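Local coordinates for cytoplasmic protein (Bacillus cereus, PDB 2O3L), which is of unknown function but belongs to the DUF1048 family and folds as an all-helical left-handed superhelix, at residues 15-20 with 61-66; 22-27 with 73-78; 26-31 with 40-45. One frame throughout, in Å; residues are numbered along the deposited sequence. Where two conformers were deposited one is given.

Contact 1 of 3, residues 15-20 with 61-66; sequences EDYQFV and LDITGE
The phenol ring of Tyr-17 meets Ile-63 at its edge, with the methyl CD1 of Ile-63 lying near the ring plane, 3.7 Å from Tyr-17 CE2. The same methyl also sits 3.6 Å from Tyr-17 OH, and the two side chains cross at about a right angle. The hydroxyl finds its polar partner in the backbone carbonyl of Arg-58, so the outer end of the ring has both a hydrogen bond and an apolar contact. Phe-50 adds an edge-to-face ring contact with Tyr-17.

One turn on, Val-20 divides its branches between two partners. Its CG1, turned anti to the backbone N (chi1 172°), meets Thr-64 CG2 tip to tip at 3.9 Å, while Val-20 CG2 reaches Leu-61 CD2 at 4.1 Å. Thr-64 thus offers its methyl to the valine and spends its hydroxyl on the carbonyl of Gly-65, with OG1 2.7 Å from Gly-65 O. Gly-65, with positive phi, ends the helical run.

The contact sets the start of helix 15-31 against the short helix 60-64; helix 36-56 packs on Tyr-17, Ile-63 and Thr-64, and helix 68-82 meets Leu-61 and Thr-64.

Contact 2 of 3, residues 22-27 with 73-78; sequences KKIQNY and DELVAN
Tyr-27 and Asp-73 make the polar link of this helix pair, and their meeting, the closest in the contact, lies at its exposed edge. The phenol OH donates to Asp-73 OD1 over 3.0 Å. The carboxylate oxygen lies in the plane of the ring at its edge, but the hydroxyl comes to it from well above the carboxylate plane, 55° out of it. The ring and carboxylate planes stand nearly perpendicular. A chi1 of -179° swings the tyrosine ring out beside its own carbonyl carbon and across the gap, and Tyr-27 CE1 comes within 3.7 Å of Asp-73 CA. The ring therefore lies against the backbone and CB of Asp-73 as well as its acid group, which makes this solvent side the tightly packed part.

The apolar contacts are looser. Val-76 CG1 approaches the edge of the Tyr-27 ring, 4.5 Å from Tyr-27 CD1. On the inner side the buried Ile-24 touches Leu-75, with Ile-24 CG2 4.2 Å from Leu-75 CD2 and the two side chains crossing at about a right angle.

The segment axes pass 10.5 Å apart at a crossing angle of -51°, a separation bridged by side chains. Here helix 15-31 lies across helix 68-82, whose Ala-69 and Ala-72 also touch Tyr-27 while Phe-31 stacks on its ring. On the inner side helix 36-56 completes the packing, with Leu-46 and Phe-50 against Ile-24, Ile-42 against Leu-75, and Met-39 against Val-76.

Contact 3 of 3, residues 26-31 with 40-45; sequences NYMWNF and LHIQYE
Met-28, a selenomethionine, and Gln-43 approach from opposite directions and carry most of the contact. What crosses between the segments is van der Waals packing. The SE of Met-28 lies 4.0 Å from Gln-43 CG, and its terminal methyl CE packs 4.2 Å from Ile-42 CB and 3.9 Å from Gln-43 NE2. A bend at chi3 (49°) turns that methyl alongside both partners, so the one methyl touches two successive residues of the opposing helix. The indole of Trp-29 comes near the glutamine amide obliquely, with Trp-29 NE1 4.4 Å from Gln-43 NE2.

Polar interactions concern the amide alone. No hydrogen bond crosses between the segments, and Gln-43 NE2 is buried without a partner in the model. The other end of the amide does better, since Gln-43 OE1 accepts a weak hydrogen bond from Gln-25 NE2. That weak bond may help to orient the amide, whose NE2 lies against the selenomethionine.

The segments run nearly antiparallel, with 162° between their directions and 11.4 Å between their axes. They belong to helices 15-31 and 36-56, consecutive in the chain and paired as a helical hairpin. Helix 68-82 packs Val-76 on Met-28 and Leu-75 on Ile-42, while helix 2-11 touches Leu-40 and Tyr-44.

All three contacts draw on helix 15-31, taken in order along its length, and so illustrate how one long helix can organise a small all-helical chain. Contact 3 pairs it with helix 36-56, the next in sequence, whereas contacts 1 and 2 bring back the later helices 60-64 and 68-82. Contacts 2 and 3 share Asn-26 and Tyr-27, have centres about 5 Å apart and touch directly. The centre of contact 1 lies about 12 Å from that of contact 2, which it meets through Thr-64 and Ile-24, and about 15 Å from that of contact 3, across the chain's centre. Local and distant pairings thus join in one helical body.

Contact 1 of 3, residues 15-20 with 61-66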
# COMPACT_ATOMS: atom_id res chain seq x y z
N GLU A 15 0.68 -10.25 9.90
CA GLU A 15 -0.47 -10.67 9.12
C GLU A 15 -1.50 -9.53 8.90
O GLU A 15 -2.06 -9.40 7.81
CB GLU A 15 -1.16 -11.92 9.73
N ASP A 16 -1.74 -8.69 9.91
CA ASP A 16 -2.71 -7.63 9.73
C ASP A 16 -2.23 -6.60 8.70
O ASP A 16 -3.04 -6.10 7.92
CB ASP A 16 -3.17 -6.99 11.05
CG ASP A 16 -2.04 -6.45 11.92
OD1 ASP A 16 -0.85 -6.40 11.52
OD2 ASP A 16 -2.38 -6.05 13.05
N TYR A 17 -0.92 -6.30 8.69
CA TYR A 17 -0.34 -5.45 7.67
C TYR A 17 -0.50 -6.07 6.29
O TYR A 17 -0.76 -5.38 5.29
CB TYR A 17 1.15 -5.19 7.95
CG TYR A 17 1.46 -4.01 8.83
CD1 TYR A 17 1.44 -4.13 10.24
CD2 TYR A 17 1.80 -2.76 8.28
CE1 TYR A 17 1.73 -3.03 11.07
CE2 TYR A 17 2.09 -1.64 9.09
CZ TYR A 17 2.05 -1.79 10.48
OH TYR A 17 2.33 -0.73 11.27
N GLN A 18 -0.31 -7.38 6.21
CA GLN A 18 -0.48 -8.09 4.96
C GLN A 18 -1.89 -7.98 4.43
O GLN A 18 -2.05 -7.80 3.22
CB GLN A 18 -0.09 -9.55 5.10
CG GLN A 18 1.41 -9.72 5.41
CD GLN A 18 1.80 -11.18 5.45
OE1 GLN A 18 1.45 -11.92 4.56
NE2 GLN A 18 2.51 -11.59 6.51
N PHE A 19 -2.90 -8.10 5.30
CA PHE A 19 -4.28 -8.15 4.83
C PHE A 19 -4.67 -6.77 4.32
O PHE A 19 -5.31 -6.61 3.26
CB PHE A 19 -5.21 -8.61 5.95
CG PHE A 19 -6.62 -8.83 5.51
CD1 PHE A 19 -6.95 -9.90 4.71
CD2 PHE A 19 -7.62 -7.95 5.91
CE1 PHE A 19 -8.28 -10.12 4.29
CE2 PHE A 19 -8.94 -8.13 5.49
CZ PHE A 19 -9.28 -9.25 4.69
N VAL A 20 -4.24 -5.76 5.06
CA VAL A 20 -4.55 -4.40 4.70
C VAL A 20 -3.84 -3.98 3.40
O VAL A 20 -4.45 -3.33 2.58
CB VAL A 20 -4.23 -3.44 5.83
CG1 VAL A 20 -4.38 -1.98 5.37
CG2 VAL A 20 -5.20 -3.74 6.99
N LEU A 61 -3.74 -0.09 11.19
CA LEU A 61 -4.87 0.82 11.09
C LEU A 61 -4.65 2.20 11.65
O LEU A 61 -5.47 3.11 11.40
CB LEU A 61 -6.15 0.21 11.67
CG LEU A 61 -6.65 -1.04 10.90
CD1 LEU A 61 -7.92 -1.56 11.62
CD2 LEU A 61 -6.93 -0.87 9.38
N ASP A 62 -3.59 2.38 12.43
CA ASP A 62 -3.09 3.73 12.79
C ASP A 62 -2.61 4.47 11.51
O ASP A 62 -2.67 5.70 11.42
CB ASP A 62 -1.87 3.68 13.75
CG ASP A 62 -2.19 3.12 15.18
OD1 ASP A 62 -3.32 2.70 15.43
OD2 ASP A 62 -1.28 3.11 16.06
N ILE A 63 -2.03 3.71 10.60
CA ILE A 63 -1.52 4.27 9.37
C ILE A 63 -2.67 4.61 8.41
O ILE A 63 -2.78 5.73 7.97
CB ILE A 63 -0.49 3.32 8.70
CG1 ILE A 63 0.59 2.96 9.73
CG2 ILE A 63 0.09 3.98 7.40
CD1 ILE A 63 1.68 2.08 9.20
N THR A 64 -3.55 3.65 8.16
CA THR A 64 -4.59 3.81 7.17
C THR A 64 -5.86 4.47 7.66
O THR A 64 -6.60 5.03 6.85
CB THR A 64 -4.97 2.45 6.56
OG1 THR A 64 -5.51 1.60 7.57
CG2 THR A 64 -3.76 1.79 5.92
N GLY A 65 -6.11 4.45 8.97
CA GLY A 65 -7.42 4.73 9.48
C GLY A 65 -8.26 3.50 9.22
O GLY A 65 -7.86 2.58 8.47
N GLU A 66 -9.44 3.47 9.83
CA GLU A 66 -10.28 2.29 9.74
C GLU A 66 -10.89 2.15 8.37
O GLU A 66 -11.15 1.04 7.90
CB GLU A 66 -11.37 2.31 10.83
CG GLU A 66 -10.77 1.90 12.19
CD GLU A 66 -11.82 1.66 13.27
OE1 GLU A 66 -13.01 2.08 13.10
OE2 GLU A 66 -11.44 1.06 14.30

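Contact 2 of 3, residues 22-27 with 73-78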
# COMPACT_ATOMS: atom_id res chain seq x y z
N LYS A 22 -3.10 -6.04 0.96
CA LYS A 22 -3.88 -6.74 -0.05
C LYS A 22 -5.18 -6.01 -0.37
O LYS A 22 -5.58 -5.92 -1.54
CB LYS A 22 -4.19 -8.13 0.45
CG LYS A 22 -5.01 -8.94 -0.53
CD LYS A 22 -5.16 -10.42 -0.10
CE LYS A 22 -6.17 -10.63 1.01
NZ LYS A 22 -6.46 -12.06 1.04
N LYS A 23 -5.84 -5.50 0.66
CA LYS A 23 -7.07 -4.71 0.47
C LYS A 23 -6.79 -3.48 -0.44
O LYS A 23 -7.48 -3.25 -1.39
CB LYS A 23 -7.69 -4.31 1.81
CG LYS A 23 -8.43 -5.41 2.57
CD LYS A 23 -8.95 -4.97 3.95
CE LYS A 23 -9.87 -3.74 3.91
NZ LYS A 23 -10.69 -3.46 5.17
N ILE A 24 -5.74 -2.74 -0.15
CA ILE A 24 -5.33 -1.56 -0.89
C ILE A 24 -4.89 -1.87 -2.31
O ILE A 24 -5.25 -1.15 -3.26
CB ILE A 24 -4.19 -0.89 -0.15
CG1 ILE A 24 -4.71 -0.36 1.18
CG2 ILE A 24 -3.63 0.26 -0.99
CD1 ILE A 24 -3.63 0.20 2.06
N GLN A 25 -4.11 -2.93 -2.46
CA GLN A 25 -3.71 -3.37 -3.80
C GLN A 25 -4.94 -3.68 -4.66
O GLN A 25 -5.08 -3.21 -5.81
CB GLN A 25 -2.78 -4.58 -3.68
CG GLN A 25 -2.18 -5.03 -4.95
CD GLN A 25 -1.15 -6.10 -4.73
OE1 GLN A 25 -1.41 -7.04 -3.98
NE2 GLN A 25 0.02 -5.97 -5.39
N ASN A 26 -5.89 -4.41 -4.09
CA ASN A 26 -7.09 -4.72 -4.82
C ASN A 26 -7.92 -3.46 -5.10
O ASN A 26 -8.49 -3.31 -6.19
CB ASN A 26 -7.91 -5.79 -4.10
CG ASN A 26 -7.37 -7.19 -4.35
OD1 ASN A 26 -7.56 -7.75 -5.44
ND2 ASN A 26 -6.68 -7.75 -3.36
N TYR A 27 -8.01 -2.58 -4.12
CA TYR A 27 -8.81 -1.37 -4.30
C TYR A 27 -8.24 -0.57 -5.52
O TYR A 27 -8.96 -0.12 -6.41
CB TYR A 27 -8.83 -0.52 -3.04
CG TYR A 27 -9.68 0.72 -3.21
CD1 TYR A 27 -9.16 1.87 -3.84
CD2 TYR A 27 -10.96 0.77 -2.75
CE1 TYR A 27 -9.93 3.02 -3.99
CE2 TYR A 27 -11.76 1.91 -2.90
CZ TYR A 27 -11.25 3.02 -3.52
OH TYR A 27 -12.05 4.10 -3.67
N ASP A 73 -8.22 5.40 -1.73
CA ASP A 73 -8.83 6.31 -2.65
C ASP A 73 -7.99 7.57 -2.69
O ASP A 73 -7.73 8.10 -3.75
CB ASP A 73 -10.27 6.59 -2.24
CG ASP A 73 -11.04 7.29 -3.29
OD1 ASP A 73 -11.07 6.78 -4.42
OD2 ASP A 73 -11.63 8.34 -2.98
N GLU A 74 -7.53 8.03 -1.53
CA GLU A 74 -6.70 9.22 -1.47
C GLU A 74 -5.27 8.95 -1.94
O GLU A 74 -4.52 9.84 -2.26
CB GLU A 74 -6.64 9.74 -0.04
CG GLU A 74 -6.26 11.20 0.05
CD GLU A 74 -6.17 11.68 1.48
OE1 GLU A 74 -6.78 11.03 2.37
OE2 GLU A 74 -5.48 12.71 1.71
N LEU A 75 -4.88 7.70 -1.92
CA LEU A 75 -3.60 7.28 -2.44
C LEU A 75 -3.70 7.24 -4.00
O LEU A 75 -2.86 7.77 -4.67
CB LEU A 75 -3.28 5.91 -1.83
CG LEU A 75 -1.86 5.45 -1.59
CD1 LEU A 75 -1.02 6.39 -0.76
CD2 LEU A 75 -1.95 4.09 -0.94
N VAL A 76 -4.74 6.64 -4.56
CA VAL A 76 -4.89 6.68 -6.01
C VAL A 76 -5.10 8.10 -6.51
O VAL A 76 -4.85 8.35 -7.67
CB VAL A 76 -6.07 5.77 -6.60
CG1 VAL A 76 -6.15 4.43 -5.93
CG2 VAL A 76 -7.45 6.46 -6.58
N ALA A 77 -5.59 9.01 -5.67
CA ALA A 77 -5.85 10.40 -6.11
C ALA A 77 -4.56 11.20 -6.09
O ALA A 77 -4.25 11.89 -7.03
CB ALA A 77 -6.93 11.07 -5.25
N ASN A 78 -3.81 11.06 -5.01
CA ASN A 78 -2.50 11.72 -4.88
C ASN A 78 -1.44 10.94 -5.67
O ASN A 78 -0.27 11.32 -5.67
CB ASN A 78 -2.07 11.81 -3.40
CG ASN A 78 -3.10 12.54 -2.51
OD1 ASN A 78 -2.82 12.86 -1.35
ND2 ASN A 78 -4.29 12.78 -3.04

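Contact 3 of 3, residues 26-31 with 40-45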
# COMPACT_ATOMS: atom_id res chain seq x y z
N ASN A 26 -5.89 -4.41 -4.09
CA ASN A 26 -7.09 -4.72 -4.82
C ASN A 26 -7.92 -3.46 -5.10
O ASN A 26 -8.49 -3.31 -6.19
CB ASN A 26 -7.91 -5.79 -4.10
CG ASN A 26 -7.37 -7.19 -4.35
OD1 ASN A 26 -7.56 -7.75 -5.44
ND2 ASN A 26 -6.68 -7.75 -3.36
N TYR A 27 -8.01 -2.58 -4.12
CA TYR A 27 -8.81 -1.37 -4.30
C TYR A 27 -8.24 -0.57 -5.52
O TYR A 27 -8.96 -0.12 -6.41
CB TYR A 27 -8.83 -0.52 -3.04
CG TYR A 27 -9.68 0.72 -3.21
CD1 TYR A 27 -9.16 1.87 -3.84
CD2 TYR A 27 -10.96 0.77 -2.75
CE1 TYR A 27 -9.93 3.02 -3.99
CE2 TYR A 27 -11.76 1.91 -2.90
CZ TYR A 27 -11.25 3.02 -3.52
OH TYR A 27 -12.05 4.10 -3.67
N MSE A 28 -6.92 -0.47 -5.57
CA MSE A 28 -6.25 0.30 -6.62
C MSE A 28 -6.44 -0.33 -8.00
O MSE A 28 -6.70 0.35 -8.97
CB MSE A 28 -4.76 0.43 -6.27
CG MSE A 28 -4.60 1.33 -5.06
SE MSE A 28 -2.74 1.67 -4.63
CE MSE A 28 -2.12 2.14 -6.34
N TRP A 29 -6.36 -1.65 -8.06
CA TRP A 29 -6.63 -2.36 -9.30
C TRP A 29 -8.12 -2.26 -9.72
O TRP A 29 -8.45 -2.24 -10.90
CB TRP A 29 -6.26 -3.81 -9.12
CG TRP A 29 -4.79 -4.13 -9.17
CD1 TRP A 29 -3.81 -3.43 -9.80
CD2 TRP A 29 -4.16 -5.29 -8.62
NE1 TRP A 29 -2.60 -4.07 -9.65
CE2 TRP A 29 -2.80 -5.22 -8.93
CE3 TRP A 29 -4.63 -6.35 -7.84
CZ2 TRP A 29 -1.88 -6.19 -8.51
CZ3 TRP A 29 -3.72 -7.33 -7.43
CH2 TRP A 29 -2.36 -7.25 -7.78
N ASN A 30 -9.00 -2.21 -8.72
CA ASN A 30 -10.40 -2.04 -8.97
C ASN A 30 -10.73 -0.66 -9.48
O ASN A 30 -11.59 -0.52 -10.32
CB ASN A 30 -11.18 -2.30 -7.69
CG ASN A 30 -11.29 -3.80 -7.34
OD1 ASN A 30 -11.07 -4.66 -8.20
ND2 ASN A 30 -11.64 -4.11 -6.09
N PHE A 31 -10.10 0.37 -8.93
CA PHE A 31 -10.55 1.74 -9.19
C PHE A 31 -9.54 2.62 -9.91
O PHE A 31 -9.92 3.68 -10.36
CB PHE A 31 -10.92 2.42 -7.89
CG PHE A 31 -12.16 1.85 -7.25
CD1 PHE A 31 -13.41 2.30 -7.63
CD2 PHE A 31 -12.07 0.90 -6.26
CE1 PHE A 31 -14.53 1.79 -7.03
CE2 PHE A 31 -13.20 0.41 -5.64
CZ PHE A 31 -14.42 0.84 -6.04
N LEU A 40 1.97 0.86 -9.28
CA LEU A 40 3.01 0.04 -8.67
C LEU A 40 3.99 0.92 -7.86
O LEU A 40 4.36 0.56 -6.77
CB LEU A 40 3.80 -0.73 -9.71
CG LEU A 40 3.09 -1.97 -10.28
CD1 LEU A 40 3.82 -2.42 -11.51
CD2 LEU A 40 2.93 -3.09 -9.19
N HIS A 41 4.42 2.05 -8.42
CA HIS A 41 5.33 2.93 -7.66
C HIS A 41 4.67 3.36 -6.34
O HIS A 41 5.30 3.33 -5.30
CB HIS A 41 5.80 4.09 -8.53
CG HIS A 41 6.75 3.66 -9.60
ND1 HIS A 41 6.79 4.22 -10.86
CD2 HIS A 41 7.69 2.69 -9.59
CE1 HIS A 41 7.72 3.62 -11.57
NE2 HIS A 41 8.28 2.68 -10.82
N ILE A 42 3.38 3.65 -6.36
CA ILE A 42 2.69 4.08 -5.15
C ILE A 42 2.63 2.93 -4.16
O ILE A 42 2.79 3.13 -2.97
CB ILE A 42 1.22 4.54 -5.44
CG1 ILE A 42 1.19 5.75 -6.34
CG2 ILE A 42 0.51 4.89 -4.15
CD1 ILE A 42 -0.14 5.92 -7.12
N GLN A 43 2.39 1.73 -4.65
CA GLN A 43 2.40 0.57 -3.76
C GLN A 43 3.80 0.32 -3.14
O GLN A 43 3.91 -0.11 -1.98
CB GLN A 43 1.94 -0.68 -4.50
CG GLN A 43 0.50 -0.58 -4.87
CD GLN A 43 0.06 -1.71 -5.77
OE1 GLN A 43 0.80 -2.66 -6.00
NE2 GLN A 43 -1.16 -1.59 -6.29
N TYR A 44 4.85 0.59 -3.90
CA TYR A 44 6.19 0.43 -3.34
C TYR A 44 6.44 1.47 -2.23
O TYR A 44 7.03 1.13 -1.18
CB TYR A 44 7.27 0.46 -4.41
CG TYR A 44 7.11 -0.60 -5.53
CD1 TYR A 44 6.28 -1.74 -5.35
CD2 TYR A 44 7.81 -0.51 -6.71
CE1 TYR A 44 6.14 -2.69 -6.36
CE2 TYR A 44 7.67 -1.45 -7.73
CZ TYR A 44 6.84 -2.54 -7.55
OH TYR A 44 6.70 -3.48 -8.56
N GLU A 45 5.99 2.70 -2.45
CA GLU A 45 6.10 3.71 -1.42
C GLU A 45 5.32 3.26 -0.20
O GLU A 45 5.77 3.44 0.94
CB GLU A 45 5.63 5.08 -1.90
CG GLU A 45 6.50 5.69 -2.96
CD GLU A 45 7.88 6.14 -2.47
OE1 GLU A 45 8.22 5.98 -1.27
OE2 GLU A 45 8.60 6.70 -3.31